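Local coordinates for NanU sialic acid binding protein (Bacteroides fragilis, PDB 4L7T), which binds sialic acid with high affinity and, as a SusD-family protein, probably works at the bacterial outer membrane in capturing this sugar, at residues A[94-99]-A[144-149]; A[209-214]-A[389-394]; A[61-66]-A[443-448]. All coordinates share one frame; numbering follows the deposited sequence.

Contact 1 of 3, residues A[94-99]-A[144-149]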
ATOM      1  N   SER A  94       8.232   8.561  12.526  1.00 17.50           N
ATOM      2  CA  SER A  94       9.599   8.746  13.023  1.00 19.44           C
ATOM      3  C   SER A  94      10.504   7.630  12.583  1.00 19.86           C
ATOM      4  O   SER A  94      10.013   6.565  12.180  1.00 18.61           O
ATOM      5  CB  SER A  94       9.606   8.702  14.570  1.00 20.78           C
ATOM      6  OG  SER A  94       8.800   9.748  15.088  1.00 28.58           O
ATOM      7  N   ASN A  95      11.812   7.868  12.710  1.00 20.32           N
ATOM      8  CA  ASN A  95      12.870   6.845  12.627  1.00 21.51           C
ATOM      9  C   ASN A  95      12.783   6.053  11.280  1.00 21.72           C
ATOM     10  O   ASN A  95      12.907   4.838  11.294  1.00 21.85           O
ATOM     11  CB  ASN A  95      12.772   5.871  13.858  1.00 22.32           C
ATOM     12  CG  ASN A  95      12.621   6.631  15.232  1.00 29.96           C
ATOM     13  OD1 ASN A  95      11.852   6.221  16.137  1.00 35.42           O
ATOM     14  ND2 ASN A  95      13.412   7.701  15.384  1.00 32.69           N
ATOM     15  N   PHE A  96      12.588   6.752  10.157  1.00 18.46           N
ATOM     16  CA  PHE A  96      12.546   6.130   8.830  1.00 19.66           C
ATOM     17  C   PHE A  96      11.595   4.973   8.802  1.00 18.62           C
ATOM     18  O   PHE A  96      11.891   3.963   8.125  1.00 17.53           O
ATOM     19  CB  PHE A  96      13.961   5.761   8.311  1.00 18.51           C
ATOM     20  CG  PHE A  96      14.879   6.950   8.195  1.00 19.98           C
ATOM     21  CD1 PHE A  96      14.742   7.880   7.135  1.00 18.09           C
ATOM     22  CD2 PHE A  96      15.843   7.199   9.195  1.00 18.94           C
ATOM     23  CE1 PHE A  96      15.516   8.994   7.039  1.00 23.32           C
ATOM     24  CE2 PHE A  96      16.601   8.374   9.113  1.00 19.95           C
ATOM     25  CZ  PHE A  96      16.468   9.240   8.029  1.00 21.72           C
ATOM     26  N   ALA A  97      10.470   5.098   9.537  1.00 18.03           N
ATOM     27  CA  ALA A  97       9.330   4.185   9.545  1.00 18.47           C
ATOM     28  C   ALA A  97       9.756   2.811  10.118  1.00 19.64           C
ATOM     29  O   ALA A  97       9.100   1.827   9.859  1.00 19.11           O
ATOM     30  CB  ALA A  97       8.701   4.010   8.073  1.00 18.22           C
ATOM     31  N   GLY A  98      10.909   2.765  10.824  1.00 18.45           N
ATOM     32  CA  GLY A  98      11.324   1.488  11.432  1.00 18.66           C
ATOM     33  C   GLY A  98      11.974   0.582  10.400  1.00 20.31           C
ATOM     34  O   GLY A  98      12.240  -0.598  10.714  1.00 20.57           O
ATOM     35  N   MET A  99      12.264   1.084   9.215  1.00 18.72           N
ATOM     36  CA  MET A  99      12.730   0.206   8.101  1.00 19.29           C
ATOM     37  C   MET A  99      14.148  -0.348   8.263  1.00 19.91           C
ATOM     38  O   MET A  99      14.406  -1.473   7.844  1.00 19.07           O
ATOM     39  CB  MET A  99      12.538   0.845   6.734  1.00 18.02           C
ATOM     40  CG  MET A  99      11.072   0.972   6.432  1.00 19.04           C
ATOM     41  SD  MET A  99      10.739   1.513   4.747  1.00 19.63           S
ATOM     42  CE  MET A  99       8.998   1.504   4.960  1.00 22.28           C
ATOM     43  N   ARG A 144      11.323   7.284  -2.076  1.00 12.67           N
ATOM     44  CA  ARG A 144      10.206   8.133  -2.463  1.00 12.80           C
ATOM     45  C   ARG A 144       9.757   9.024  -1.281  1.00 13.71           C
ATOM     46  O   ARG A 144       9.080  10.072  -1.522  1.00 14.14           O
ATOM     47  CB  ARG A 144       9.061   7.220  -2.871  1.00 14.21           C
ATOM     48  CG  ARG A 144       9.264   6.531  -4.213  1.00 11.23           C
ATOM     49  CD  ARG A 144       8.062   5.653  -4.577  1.00 13.04           C
ATOM     50  NE  ARG A 144       7.937   4.486  -3.710  1.00 13.54           N
ATOM     51  CZ  ARG A 144       6.928   3.627  -3.763  1.00 14.29           C
ATOM     52  NH1 ARG A 144       5.859   3.839  -4.549  1.00 13.71           N
ATOM     53  NH2 ARG A 144       6.940   2.589  -2.911  1.00 15.38           N
ATOM     54  N   SER A 145      10.104   8.630  -0.053  1.00 12.85           N
ATOM     55  CA  SER A 145       9.571   9.337   1.164  1.00 12.03           C
ATOM     56  C   SER A 145      10.602  10.296   1.751  1.00 14.34           C
ATOM     57  O   SER A 145      10.216  11.412   2.116  1.00 15.73           O
ATOM     58  CB  SER A 145       9.218   8.285   2.165  1.00 13.23           C
ATOM     59  OG  SER A 145       8.022   7.594   1.667  1.00 14.95           O
ATOM     60  N   TRP A 146      11.843   9.835   1.897  1.00 14.91           N
ATOM     61  CA  TRP A 146      12.923  10.712   2.458  1.00 14.30           C
ATOM     62  C   TRP A 146      13.985  11.179   1.453  1.00 17.07           C
ATOM     63  O   TRP A 146      14.721  12.142   1.738  1.00 18.40           O
ATOM     64  CB  TRP A 146      13.600  10.067   3.684  1.00 14.86           C
ATOM     65  CG  TRP A 146      12.707  10.151   4.927  1.00 15.24           C
ATOM     66  CD1 TRP A 146      12.554  11.278   5.771  1.00 13.04           C
ATOM     67  CD2 TRP A 146      11.723   9.181   5.419  1.00 13.13           C
ATOM     68  NE1 TRP A 146      11.658  10.997   6.756  1.00 15.05           N
ATOM     69  CE2 TRP A 146      11.117   9.747   6.555  1.00 15.79           C
ATOM     70  CE3 TRP A 146      11.340   7.854   5.005  1.00 13.78           C
ATOM     71  CZ2 TRP A 146      10.146   9.083   7.301  1.00 14.82           C
ATOM     72  CZ3 TRP A 146      10.398   7.203   5.745  1.00 14.24           C
ATOM     73  CH2 TRP A 146       9.802   7.806   6.892  1.00 16.92           C
ATOM     74  N   GLY A 147      14.119  10.521   0.288  1.00 16.07           N
ATOM     75  CA  GLY A 147      15.020  11.026  -0.781  1.00 18.79           C
ATOM     76  C   GLY A 147      16.430  10.486  -0.666  1.00 21.17           C
ATOM     77  O   GLY A 147      16.695   9.307  -0.959  1.00 22.40           O
ATOM     78  N   ASP A 148      17.371  11.351  -0.236  1.00 22.03           N
ATOM     79  CA  ASP A 148      18.701  10.889   0.175  1.00 22.27           C
ATOM     80  C   ASP A 148      18.679  10.158   1.512  1.00 23.00           C
ATOM     81  O   ASP A 148      18.211  10.678   2.521  1.00 25.73           O
ATOM     82  CB  ASP A 148      19.651  12.105   0.394  1.00 23.85           C
ATOM     83  CG  ASP A 148      19.774  12.986  -0.785  1.00 26.46           C
ATOM     84  OD1 ASP A 148      19.218  12.743  -1.843  1.00 26.54           O
ATOM     85  OD2 ASP A 148      20.496  14.030  -0.648  1.00 31.34           O
ATOM     86  N   VAL A 149      19.153   8.906   1.550  1.00 21.92           N
ATOM     87  CA  VAL A 149      19.067   8.111   2.768  1.00 20.80           C
ATOM     88  C   VAL A 149      20.354   7.268   2.890  1.00 20.30           C
ATOM     89  O   VAL A 149      21.077   7.130   1.933  1.00 21.86           O
ATOM     90  CB  VAL A 149      17.823   7.155   2.836  1.00 21.25           C
ATOM     91  CG1 VAL A 149      16.488   8.000   2.911  1.00 21.19           C
ATOM     92  CG2 VAL A 149      17.830   6.194   1.634  1.00 19.44           C
TER
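Phe96 sets an edge of its ring on the face of the Trp146 indole, in a tilted T-shaped stack. The Phe96 ring and the five-membered ring of Trp146 have their centroids 4.8 Å apart and their planes at 68°. CD1 and CE1 do the touching: Phe96 CE1 comes within 3.7 Å of Trp146 CG, and Phe96 CD1 lies equally close to Trp146 CD2. Phenylalanine suits the place because its flat apolar ring can present an edge to the indole and still reach Val149 and Leu142. The backbone of Phe96 uses the same indole face further along, since its CA stands 4.0 Å above the centroid of the six-membered ring, only 20° off the normal, in a CH-pi contact. Tryptophan suits the place because its two fused rings can receive both a ring and a backbone C-H. A chi1 of -75° turns its CG away from its own carbonyl carbon, laying the indole against residues 96-97. This joins the end of helix 121-146 to the connection between helices 80-83 and 99-115, within the largely helical N-terminal part of the SusD fold. There, Asn95 to Gly98 all have positive phi, and successive bonds from the N of Ala97, Gly98 and Met99 to the O three residues back form left-handed turns. Ala97 is small enough for its backbone to stay near the indole rim; its CB is 4.1 Å from Trp146 CH2. On the other segment, Gly147 takes up backbone angles that suit glycine alone, and the chain then bends to bring Val149 CG1 to 4.4 Å from Phe96 CE1. The buried indole N-H is satisfied by Pro496 O, which helps to hold the ring's rotation. Leu57 and Ile497 pack on Trp146 as well.

Contact 2 of 3, residues A[209-214]-A[389-394]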
ATOM      1  N   THR A 209       8.945  -9.299  -7.138  1.00 11.11           N
ATOM      2  CA  THR A 209      10.091  -8.588  -7.673  1.00 11.64           C
ATOM      3  C   THR A 209       9.736  -7.902  -8.956  1.00 11.63           C
ATOM      4  O   THR A 209      10.112  -6.740  -9.166  1.00 11.49           O
ATOM      5  CB  THR A 209      11.346  -9.534  -7.884  1.00 11.34           C
ATOM      6  OG1 THR A 209      11.815  -9.821  -6.540  1.00 12.73           O
ATOM      7  CG2 THR A 209      12.469  -8.842  -8.630  1.00 12.61           C
ATOM      8  N   GLN A 210       8.958  -8.573  -9.825  1.00 11.27           N
ATOM      9  CA  GLN A 210       8.615  -7.941 -11.121  1.00 10.67           C
ATOM     10  C   GLN A 210       7.642  -6.743 -10.944  1.00 10.23           C
ATOM     11  O   GLN A 210       7.740  -5.753 -11.675  1.00 11.66           O
ATOM     12  CB  GLN A 210       7.992  -8.952 -12.094  1.00 10.28           C
ATOM     13  CG  GLN A 210       9.008 -10.057 -12.533  1.00 11.70           C
ATOM     14  CD  GLN A 210      10.199  -9.481 -13.179  1.00 15.86           C
ATOM     15  OE1 GLN A 210      10.084  -8.676 -14.088  1.00 14.79           O
ATOM     16  NE2 GLN A 210      11.385  -9.913 -12.749  1.00 16.63           N
ATOM     17  N   MET A 211       6.746  -6.830  -9.938  1.00  9.94           N
ATOM     18  CA  MET A 211       5.865  -5.674  -9.689  1.00 11.06           C
ATOM     19  C   MET A 211       6.738  -4.479  -9.198  1.00 11.44           C
ATOM     20  O   MET A 211       6.560  -3.342  -9.684  1.00 11.71           O
ATOM     21  CB  MET A 211       4.875  -6.003  -8.553  1.00  9.50           C
ATOM     22  CG  MET A 211       3.702  -6.870  -8.944  1.00 12.06           C
ATOM     23  SD  MET A 211       2.579  -6.039 -10.071  1.00 14.34           S
ATOM     24  CE  MET A 211       1.883  -4.749  -9.006  1.00 16.19           C
ATOM     25  N   LEU A 212       7.667  -4.736  -8.249  1.00 11.35           N
ATOM     26  CA  LEU A 212       8.482  -3.678  -7.726  1.00 11.11           C
ATOM     27  C   LEU A 212       9.344  -3.135  -8.884  1.00 11.70           C
ATOM     28  O   LEU A 212       9.532  -1.905  -8.998  1.00 12.14           O
ATOM     29  CB  LEU A 212       9.387  -4.302  -6.637  1.00 11.75           C
ATOM     30  CG  LEU A 212      10.454  -3.355  -6.122  1.00 12.24           C
ATOM     31  CD1 LEU A 212       9.832  -2.079  -5.459  1.00 11.62           C
ATOM     32  CD2 LEU A 212      11.381  -4.021  -5.093  1.00 12.31           C
ATOM     33  N   LYS A 213       9.869  -4.034  -9.757  1.00 10.60           N
ATOM     34  CA  LYS A 213      10.632  -3.611 -10.916  1.00 11.69           C
ATOM     35  C   LYS A 213       9.788  -2.663 -11.777  1.00 11.59           C
ATOM     36  O   LYS A 213      10.306  -1.619 -12.258  1.00 11.95           O
ATOM     37  CB  LYS A 213      11.066  -4.802 -11.780  1.00 11.19           C
ATOM     38  CG  LYS A 213      12.009  -4.421 -12.965  1.00 11.50           C
ATOM     39  CD  LYS A 213      12.567  -5.765 -13.459  1.00 13.15           C
ATOM     40  CE  LYS A 213      13.771  -5.420 -14.421  1.00 13.81           C
ATOM     41  NZ  LYS A 213      14.120  -6.658 -15.304  1.00 15.02           N
ATOM     42  N   GLY A 214       8.510  -3.004 -12.028  1.00 11.21           N
ATOM     43  CA  GLY A 214       7.615  -2.094 -12.818  1.00 11.12           C
ATOM     44  C   GLY A 214       7.558  -0.728 -12.090  1.00 11.79           C
ATOM     45  O   GLY A 214       7.803   0.303 -12.721  1.00 12.37           O
ATOM     46  N   ALA A 389      -4.822  -6.619 -10.075  1.00 10.69           N
ATOM     47  CA  ALA A 389      -5.310  -5.366 -10.676  1.00 11.79           C
ATOM     48  C   ALA A 389      -4.211  -4.269 -10.717  1.00 11.97           C
ATOM     49  O   ALA A 389      -4.211  -3.451 -11.640  1.00 11.60           O
ATOM     50  CB  ALA A 389      -6.587  -4.908  -9.935  1.00 12.72           C
ATOM     51  N   ASP A 390      -3.285  -4.248  -9.752  1.00 10.86           N
ATOM     52  CA  ASP A 390      -2.185  -3.238  -9.734  1.00 12.60           C
ATOM     53  C   ASP A 390      -1.221  -3.527 -10.901  1.00 12.88           C
ATOM     54  O   ASP A 390      -0.802  -2.605 -11.631  1.00 10.80           O
ATOM     55  CB  ASP A 390      -1.540  -3.404  -8.367  1.00 12.73           C
ATOM     56  CG  ASP A 390      -0.581  -2.285  -7.968  1.00 19.95           C
ATOM     57  OD1 ASP A 390      -0.358  -1.315  -8.735  1.00 17.68           O
ATOM     58  OD2 ASP A 390       0.011  -2.396  -6.837  1.00 18.29           O
ATOM     59  N   CYS A 391      -0.899  -4.813 -11.164  1.00 11.65           N
ATOM     60  CA  CYS A 391      -0.094  -5.163 -12.326  1.00 11.86           C
ATOM     61  C   CYS A 391      -0.737  -4.569 -13.605  1.00 12.15           C
ATOM     62  O   CYS A 391      -0.033  -3.931 -14.403  1.00 13.76           O
ATOM     63  CB  CYS A 391      -0.038  -6.715 -12.455  1.00 12.73           C
ATOM     64  SG  CYS A 391       0.902  -7.268 -13.879  1.00 15.40           S
ATOM     65  N   LEU A 392      -2.060  -4.811 -13.764  1.00 11.08           N
ATOM     66  CA  LEU A 392      -2.751  -4.378 -14.964  1.00 11.48           C
ATOM     67  C   LEU A 392      -2.705  -2.836 -15.100  1.00 11.76           C
ATOM     68  O   LEU A 392      -2.499  -2.348 -16.254  1.00 12.03           O
ATOM     69  CB  LEU A 392      -4.197  -4.856 -15.009  1.00 11.18           C
ATOM     70  CG  LEU A 392      -4.344  -6.409 -15.124  1.00 10.87           C
ATOM     71  CD1 LEU A 392      -5.830  -6.789 -14.974  1.00 12.88           C
ATOM     72  CD2 LEU A 392      -3.680  -6.960 -16.446  1.00 14.19           C
ATOM     73  N   LEU A 393      -2.915  -2.094 -14.015  1.00 11.17           N
ATOM     74  CA  LEU A 393      -2.975  -0.644 -14.084  1.00 11.60           C
ATOM     75  C   LEU A 393      -1.578  -0.038 -14.206  1.00 12.83           C
ATOM     76  O   LEU A 393      -1.435   1.019 -14.901  1.00 14.08           O
ATOM     77  CB  LEU A 393      -3.805  -0.043 -12.918  1.00 12.41           C
ATOM     78  CG  LEU A 393      -5.256  -0.433 -13.027  1.00 14.03           C
ATOM     79  CD1 LEU A 393      -6.009   0.120 -11.844  1.00 14.66           C
ATOM     80  CD2 LEU A 393      -5.945   0.042 -14.353  1.00 14.66           C
ATOM     81  N   LEU A 394      -0.552  -0.654 -13.585  1.00 10.72           N
ATOM     82  CA  LEU A 394       0.786  -0.222 -13.898  1.00 10.51           C
ATOM     83  C   LEU A 394       1.131  -0.435 -15.347  1.00 12.09           C
ATOM     84  O   LEU A 394       1.878   0.368 -15.889  1.00 12.54           O
ATOM     85  CB  LEU A 394       1.831  -0.934 -12.990  1.00 10.76           C
ATOM     86  CG  LEU A 394       1.809  -0.562 -11.484  1.00 16.18           C
ATOM     87  CD1 LEU A 394       2.695  -1.526 -10.669  1.00 15.57           C
ATOM     88  CD2 LEU A 394       2.157   0.924 -11.156  1.00 15.88           C
TER
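Two helices of the SusD-family core, 206-223 and 388-401, run in roughly the same direction here and meet through one long side chain. Their local axes stand 10.6 Å apart at an angle of 32°, a spacing that a methionine can bridge. Met211 is bent at both chi2 (-67°) and chi3 (-68°), and this folds its thioether against the facing helix. The sulfur packs against the CA and CB of Cys391, with Met211 SD 3.6 Å from Cys391 CB. Beyond it, the terminal methyl enters a recess formed by three residues: Met211 CE is 3.5 Å from Cys391 N, 3.6 Å from Asp390 CG and 3.7 Å from Leu394 CD1. Over Asp390 the methyl sits almost directly above CG, on a flat face of the carboxylate. The buried charge of this aspartate is met by Arg460, which forms a salt bridge with OD1. Leu394, one turn beyond Asp390, supplies the branched apolar wall, and glycine suits position 214 on helix 206-223, where a CB would point toward that leucine. Helix 227-244 lies against both partners, placing Ile241 on Met211 and Leu238 on Leu394; helix 452-463 flanks helix 388-401 through Arg460, and helix 407-418 packs on it through Val413.

Contact 3 of 3, residues A[61-66]-A[443-448]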
ATOM      1  N   ARG A  61      -1.444  11.492   2.967  1.00 10.74           N
ATOM      2  CA  ARG A  61      -0.994  12.892   2.565  1.00 10.12           C
ATOM      3  C   ARG A  61      -1.792  13.404   1.368  1.00 12.17           C
ATOM      4  O   ARG A  61      -1.683  14.600   1.022  1.00 12.40           O
ATOM      5  CB  ARG A  61       0.511  13.009   2.349  1.00 10.31           C
ATOM      6  CG  ARG A  61       1.217  12.890   3.690  1.00 12.83           C
ATOM      7  CD  ARG A  61       2.696  13.142   3.493  1.00 11.99           C
ATOM      8  NE  ARG A  61       3.031  14.511   3.005  1.00 13.27           N
ATOM      9  CZ  ARG A  61       4.226  14.873   2.573  1.00 11.86           C
ATOM     10  NH1 ARG A  61       5.285  14.044   2.589  1.00 12.09           N
ATOM     11  NH2 ARG A  61       4.325  16.127   2.145  1.00 15.00           N
ATOM     12  N   ALA A  62      -2.578  12.523   0.732  1.00 11.28           N
ATOM     13  CA  ALA A  62      -3.256  12.913  -0.538  1.00 11.43           C
ATOM     14  C   ALA A  62      -4.686  13.400  -0.199  1.00 11.55           C
ATOM     15  O   ALA A  62      -4.826  14.138   0.822  1.00 13.58           O
ATOM     16  CB  ALA A  62      -3.250  11.738  -1.565  1.00 11.70           C
ATOM     17  N   ASP A  63      -5.668  13.145  -1.062  1.00 12.77           N
ATOM     18  CA  ASP A  63      -6.946  13.862  -1.007  1.00 13.55           C
ATOM     19  C   ASP A  63      -8.126  13.097  -0.381  1.00 14.48           C
ATOM     20  O   ASP A  63      -9.256  13.638  -0.275  1.00 16.13           O
ATOM     21  CB  ASP A  63      -7.315  14.398  -2.418  1.00 14.41           C
ATOM     22  CG  ASP A  63      -7.239  13.326  -3.501  1.00 15.55           C
ATOM     23  OD1 ASP A  63      -6.567  12.244  -3.324  1.00 15.69           O
ATOM     24  OD2 ASP A  63      -7.805  13.560  -4.598  1.00 14.07           O
ATOM     25  N   ILE A  64      -7.879  11.892   0.110  1.00 13.16           N
ATOM     26  CA  ILE A  64      -9.005  11.051   0.516  1.00 12.38           C
ATOM     27  C   ILE A  64      -9.542  11.479   1.895  1.00 11.21           C
ATOM     28  O   ILE A  64     -10.774  11.330   2.136  1.00 13.18           O
ATOM     29  CB  ILE A  64      -8.528   9.563   0.604  1.00 13.08           C
ATOM     30  CG1 ILE A  64      -8.213   9.066  -0.808  1.00 14.43           C
ATOM     31  CG2 ILE A  64      -9.659   8.639   1.338  1.00 12.90           C
ATOM     32  CD1 ILE A  64      -7.352   7.835  -0.802  1.00 18.43           C
ATOM     33  N   TYR A  65      -8.669  12.009   2.757  1.00 13.58           N
ATOM     34  CA  TYR A  65      -9.060  12.337   4.157  1.00 12.40           C
ATOM     35  C   TYR A  65      -8.995  13.838   4.393  1.00 13.01           C
ATOM     36  O   TYR A  65      -8.700  14.612   3.475  1.00 14.71           O
ATOM     37  CB  TYR A  65      -8.157  11.641   5.196  1.00 12.85           C
ATOM     38  CG  TYR A  65      -8.061  10.129   4.934  1.00 12.60           C
ATOM     39  CD1 TYR A  65      -9.101   9.270   5.378  1.00 11.43           C
ATOM     40  CD2 TYR A  65      -6.951   9.609   4.215  1.00 15.04           C
ATOM     41  CE1 TYR A  65      -9.009   7.881   5.110  1.00 14.96           C
ATOM     42  CE2 TYR A  65      -6.845   8.227   3.907  1.00 13.41           C
ATOM     43  CZ  TYR A  65      -7.872   7.379   4.415  1.00 14.57           C
ATOM     44  OH  TYR A  65      -7.735   6.013   4.082  1.00 16.72           O
ATOM     45  N   GLY A  66      -9.339  14.216   5.616  1.00 14.80           N
ATOM     46  CA  GLY A  66      -9.176  15.633   6.025  1.00 17.20           C
ATOM     47  C   GLY A  66     -10.404  16.273   6.641  1.00 16.93           C
ATOM     48  O   GLY A  66     -10.314  17.417   7.133  1.00 18.48           O
ATOM     49  N   ASN A 443     -15.675  18.097  -9.779  1.00 23.72           N
ATOM     50  CA  ASN A 443     -15.186  16.882  -9.050  1.00 20.85           C
ATOM     51  C   ASN A 443     -13.708  17.019  -8.885  1.00 18.80           C
ATOM     52  O   ASN A 443     -12.988  16.922  -9.850  1.00 20.08           O
ATOM     53  CB  ASN A 443     -15.548  15.601  -9.846  1.00 20.73           C
ATOM     54  CG  ASN A 443     -15.211  14.323  -9.089  1.00 21.06           C
ATOM     55  OD1 ASN A 443     -14.251  14.320  -8.310  1.00 19.18           O
ATOM     56  ND2 ASN A 443     -16.049  13.276  -9.219  1.00 17.00           N
ATOM     57  N   LYS A 444     -13.238  17.398  -7.691  1.00 17.31           N
ATOM     58  CA  LYS A 444     -11.792  17.691  -7.551  1.00 17.49           C
ATOM     59  C   LYS A 444     -10.927  16.425  -7.502  1.00 14.85           C
ATOM     60  O   LYS A 444      -9.688  16.578  -7.547  1.00 16.55           O
ATOM     61  CB  LYS A 444     -11.472  18.455  -6.271  1.00 17.44           C
ATOM     62  CG  LYS A 444     -11.746  17.661  -5.007  1.00 23.55           C
ATOM     63  CD  LYS A 444     -11.629  18.536  -3.732  1.00 29.12           C
ATOM     64  CE  LYS A 444     -10.885  17.807  -2.642  1.00 32.09           C
ATOM     65  NZ  LYS A 444      -9.370  17.742  -2.835  1.00 34.63           N
ATOM     66  N   TYR A 445     -11.580  15.258  -7.430  1.00 15.80           N
ATOM     67  CA  TYR A 445     -10.855  13.997  -7.143  1.00 14.22           C
ATOM     68  C   TYR A 445     -10.386  13.280  -8.409  1.00 16.08           C
ATOM     69  O   TYR A 445      -9.444  12.460  -8.384  1.00 15.67           O
ATOM     70  CB  TYR A 445     -11.733  13.055  -6.319  1.00 14.48           C
ATOM     71  CG  TYR A 445     -12.167  13.637  -5.008  1.00 16.16           C
ATOM     72  CD1 TYR A 445     -11.271  13.690  -3.927  1.00 15.85           C
ATOM     73  CD2 TYR A 445     -13.482  14.070  -4.847  1.00 18.93           C
ATOM     74  CE1 TYR A 445     -11.669  14.225  -2.728  1.00 15.53           C
ATOM     75  CE2 TYR A 445     -13.926  14.638  -3.628  1.00 18.38           C
ATOM     76  CZ  TYR A 445     -12.996  14.684  -2.576  1.00 19.11           C
ATOM     77  OH  TYR A 445     -13.351  15.240  -1.370  1.00 18.44           O
ATOM     78  N   MET A 446     -10.979  13.637  -9.539  1.00 15.00           N
ATOM     79  CA  MET A 446     -10.863  12.802 -10.731  1.00 14.89           C
ATOM     80  C   MET A 446     -11.484  13.467 -11.909  1.00 17.08           C
ATOM     81  O   MET A 446     -12.409  14.269 -11.752  1.00 15.40           O
ATOM     82  CB  MET A 446     -11.457  11.406 -10.549  1.00 16.09           C
ATOM     83  CG  MET A 446     -12.957  11.326 -10.195  1.00 16.10           C
ATOM     84  SD  MET A 446     -13.617   9.688  -9.827  1.00 18.48           S
ATOM     85  CE  MET A 446     -12.540   9.042  -8.518  1.00 20.41           C
ATOM     86  N   SER A 447     -10.979  13.124 -13.099  1.00 16.36           N
ATOM     87  CA  SER A 447     -11.517  13.756 -14.309  1.00 18.20           C
ATOM     88  C   SER A 447     -11.818  12.728 -15.356  1.00 18.92           C
ATOM     89  O   SER A 447     -11.709  11.518 -15.109  1.00 18.87           O
ATOM     90  CB  SER A 447     -10.626  14.923 -14.784  1.00 18.83           C
ATOM     91  OG  SER A 447      -9.315  14.559 -15.006  1.00 22.06           O
ATOM     92  N   GLY A 448     -12.282  13.179 -16.517  1.00 17.91           N
ATOM     93  CA  GLY A 448     -12.752  12.232 -17.516  1.00 18.11           C
ATOM     94  C   GLY A 448     -11.643  11.473 -18.253  1.00 15.84           C
ATOM     95  O   GLY A 448     -10.429  11.775 -18.172  1.00 18.16           O
TER
HETATM   96  O   HOH W   1      -8.622  16.181  -4.798  1.00 21.42           O
HETATM   97  O   HOH W   2      -9.297  16.247  -0.106  1.00 24.97           O
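Asp63 meets the loop 443-448 atom by atom along its short side chain. Its CB lies 3.9 Å from Lys444 NZ, and its CG passes 4.1 Å from Tyr445 CD1. At the tip, OD2 rests 3.5 Å from that same Tyr445 CD1, the carboxylate running alongside the ring in the opposite sense with the two planes 42° apart. The chi1 of 51° holds CG between the backbone N and the carbonyl carbon, with the carboxylate and Asp63 O both facing Tyr445. Asp63 O approaches the edge of the tyrosine in the plane of the ring, 3.5 Å from Tyr445 CE1, where the ring hydrogens carry a slight positive charge. No direct hydrogen bond joins the segments; water does so instead. One water accepts from Lys444 NZ at 2.6 Å and has Asp63 OD2, at 2.8 Å, and Lys444 O as possible acceptors; with further acceptors nearby, not all can be served at once. A second donates to Asp63 O at 2.6 Å and accepts a longer bond from Lys444 NZ. A lysine fits here, its flexible chain letting one ammonium serve both waters. The loop is shaped by an Asx turn, Asn443 OD1 accepting from Tyr445 N. Arg470, on helix 470-477, ties the two sides together by a salt bridge to Asp63 OD2 and a bond to Tyr445 O. Tyr445 OH reaches Asp327, just before helix 328-331; strand 65-67 pairs with 323-324, and Met461 of helix 452-463 packs on Asp63.

The three contacts are spread through one chain, their centres 22 to 25 Å apart, and none touches another. Residues 61-66 come first and 443-448 last, so contact 3 brackets the other two, which follow in series: 94-99 with 144-149, then 209-214 with 389-394. Contact 1 ties a loop to a helix end, contact 2 joins two helices, and contact 3 joins the approach to a short strand with a loop. C-terminal elements connect them. Helix 452-463 borders contacts 2 and 3, while helix 470-477 reaches contact 3 through Arg470 and the 144-149 segment of contact 1 through Tyr472 and Arg475. Early and late parts of the sequence are thus built into a single compact body.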